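PDB 2JLM: putative phosphinothricin n-acetyltransferase from Acinetobacter baylyi, which probably transfers the acetyl group of acetyl-CoA to the amino group of L-methionine sulfoximine and L-methionine sulfone. Local coordinates for residues D[64-69]-D[109-114]. Sequence-based numbering, arbitrary orientation.
Sequences IGAVNE and KHLMNE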
loop_
_atom_site.group_PDB
_atom_site.type_symbol
_atom_site.label_atom_id
_atom_site.label_comp_id
_atom_site.label_asym_id
_atom_site.label_seq_id
_atom_site.Cartn_x
_atom_site.Cartn_y
_atom_site.Cartn_z
ATOM N N ILE D 64 -14.502 5.833 -5.033
ATOM C CA ILE D 64 -15.304 6.135 -3.853
ATOM C C ILE D 64 -16.792 6.084 -4.182
ATOM O O ILE D 64 -17.273 6.801 -5.058
ATOM C CB ILE D 64 -14.944 7.511 -3.266
ATOM C CG1 ILE D 64 -13.452 7.578 -2.927
ATOM C CG2 ILE D 64 -15.753 7.789 -2.020
ATOM C CD1 ILE D 64 -13.002 8.949 -2.365
ATOM N N GLY D 65 -17.521 5.223 -3.484
ATOM C CA GLY D 65 -18.930 5.027 -3.771
ATOM C C GLY D 65 -19.840 5.558 -2.682
ATOM O O GLY D 65 -19.407 5.811 -1.556
ATOM N N ALA D 66 -21.108 5.746 -3.026
ATOM C CA ALA D 66 -22.113 6.155 -2.051
ATOM C C ALA D 66 -23.214 5.105 -2.053
ATOM O O ALA D 66 -23.726 4.735 -3.115
ATOM C CB ALA D 66 -22.670 7.531 -2.386
ATOM N N VAL D 67 -23.560 4.608 -0.870
ATOM C CA VAL D 67 -24.504 3.500 -0.776
ATOM C C VAL D 67 -25.659 3.836 0.153
ATOM O O VAL D 67 -25.461 4.450 1.198
ATOM C CB VAL D 67 -23.792 2.224 -0.324
ATOM C CG1 VAL D 67 -24.788 1.154 0.008
ATOM C CG2 VAL D 67 -22.847 1.750 -1.426
ATOM N N ASN D 68 -26.872 3.472 -0.252
ATOM C CA ASN D 68 -28.050 3.731 0.579
ATOM C C ASN D 68 -28.228 2.671 1.668
ATOM O O ASN D 68 -27.607 1.600 1.615
ATOM C CB ASN D 68 -29.328 3.899 -0.268
ATOM C CG ASN D 68 -29.779 2.606 -0.940
ATOM O OD1 ASN D 68 -29.240 1.530 -0.686
ATOM N ND2 ASN D 68 -30.782 2.714 -1.803
ATOM N N GLU D 69 -29.063 2.986 2.655
ATOM C CA GLU D 69 -29.279 2.116 3.811
ATOM C C GLU D 69 -29.385 0.655 3.379
ATOM O O GLU D 69 -28.911 -0.241 4.072
ATOM C CB GLU D 69 -30.540 2.550 4.573
ATOM C CG GLU D 69 -30.598 2.117 6.024
ATOM C CD GLU D 69 -31.235 0.747 6.220
ATOM N N LYS D 109 -21.887 16.293 -5.064
ATOM C CA LYS D 109 -21.112 17.202 -4.257
ATOM C C LYS D 109 -20.451 16.440 -3.108
ATOM O O LYS D 109 -19.271 16.638 -2.831
ATOM C CB LYS D 109 -22.004 18.355 -3.766
ATOM C CG LYS D 109 -21.251 19.471 -3.046
ATOM C CD LYS D 109 -22.209 20.474 -2.414
ATOM N N HIS D 110 -21.208 15.557 -2.456
ATOM C CA HIS D 110 -20.672 14.709 -1.389
ATOM C C HIS D 110 -19.504 13.857 -1.880
ATOM O O HIS D 110 -18.452 13.809 -1.251
ATOM C CB HIS D 110 -21.751 13.759 -0.850
ATOM C CG HIS D 110 -22.860 14.449 -0.131
ATOM N ND1 HIS D 110 -22.638 15.290 0.937
ATOM C CD2 HIS D 110 -24.201 14.414 -0.311
ATOM C CE1 HIS D 110 -23.793 15.750 1.377
ATOM N NE2 HIS D 110 -24.758 15.233 0.638
ATOM N N LEU D 111 -19.713 13.157 -2.989
ATOM C CA LEU D 111 -18.666 12.322 -3.552
ATOM C C LEU D 111 -17.455 13.168 -3.944
ATOM O O LEU D 111 -16.313 12.812 -3.633
ATOM C CB LEU D 111 -19.200 11.519 -4.738
ATOM C CG LEU D 111 -20.113 10.362 -4.307
ATOM C CD1 LEU D 111 -20.993 9.866 -5.457
ATOM C CD2 LEU D 111 -19.307 9.191 -3.701
ATOM N N MET D 112 -17.696 14.303 -4.597
ATOM C CA MET D 112 -16.591 15.193 -4.950
ATOM C C MET D 112 -15.838 15.656 -3.704
ATOM O O MET D 112 -14.608 15.657 -3.679
ATOM C CB MET D 112 -17.059 16.389 -5.787
ATOM C CG MET D 112 -17.234 16.064 -7.269
ATOM S SD MET D 112 -15.797 15.233 -7.988
ATOM C CE MET D 112 -14.547 16.471 -7.667
ATOM N N ASN D 113 -16.569 16.036 -2.661
ATOM C CA ASN D 113 -15.910 16.445 -1.430
ATOM C C ASN D 113 -15.009 15.347 -0.868
ATOM O O ASN D 113 -13.899 15.610 -0.409
ATOM C CB ASN D 113 -16.924 16.896 -0.377
ATOM C CG ASN D 113 -17.284 18.366 -0.504
ATOM O OD1 ASN D 113 -16.457 19.194 -0.892
ATOM N ND2 ASN D 113 -18.525 18.699 -0.166
ATOM N N GLU D 114 -15.493 14.118 -0.893
ATOM C CA GLU D 114 -14.718 13.008 -0.364
ATOM C C GLU D 114 -13.510 12.726 -1.284
ATOM O O GLU D 114 -12.394 12.507 -0.809
ATOM C CB GLU D 114 -15.623 11.782 -0.179
ATOM C CG GLU D 114 -15.049 10.666 0.699
ATOM C CD GLU D 114 -15.036 10.995 2.196
ATOM O OE1 GLU D 114 -15.516 12.080 2.599
ATOM O OE2 GLU D 114 -14.538 10.153 2.976
#
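Strand 64-68 runs past helix 109-114 with the two axes 9.0 Å apart at closest approach, their N-to-C directions opposed at 143°. Leu-111 does most of the work from the helix side: its CB does not aim straight at the strand, but the branch ending in CD2 reaches onto the strand backbone and lies over Gly-65, touching Ile-64 O at 3.4 Å and then the peptide that joins Gly-65 to Ala-66, with Gly-65 C at 3.8 Å. That same methyl also meets Ala-66 CB at 4.0 Å, so it lies across the glycine between Ile-64 and Ala-66, whose CB atoms both point to the helix. Ile-64 and Leu-111 lie alongside each other, pointing opposite ways, whereas the Glu-114 chain runs roughly perpendicular to that of Ile-64. Ile-64 CG2, anti to the backbone N, packs 4.0 Å from Glu-114 CG, while CD1, at the tip of the extended branch (chi2 178°), comes 3.9 Å from the backbone carbonyl oxygen, Glu-114 O. Through CG, Glu-114 offers the strand its aliphatic stem; the chain bends at chi2 (74°), and OE2 makes a salt bridge to Arg-11 of the second subunit. Phe-12 of the neighbouring strand 7-14 touches both Leu-111 and Glu-114. This is a largely buried contact, carried mainly by aliphatic groups, in which a helix packs on one face of the mixed sheet, as in the alpha/beta GNAT acetyltransferase fold.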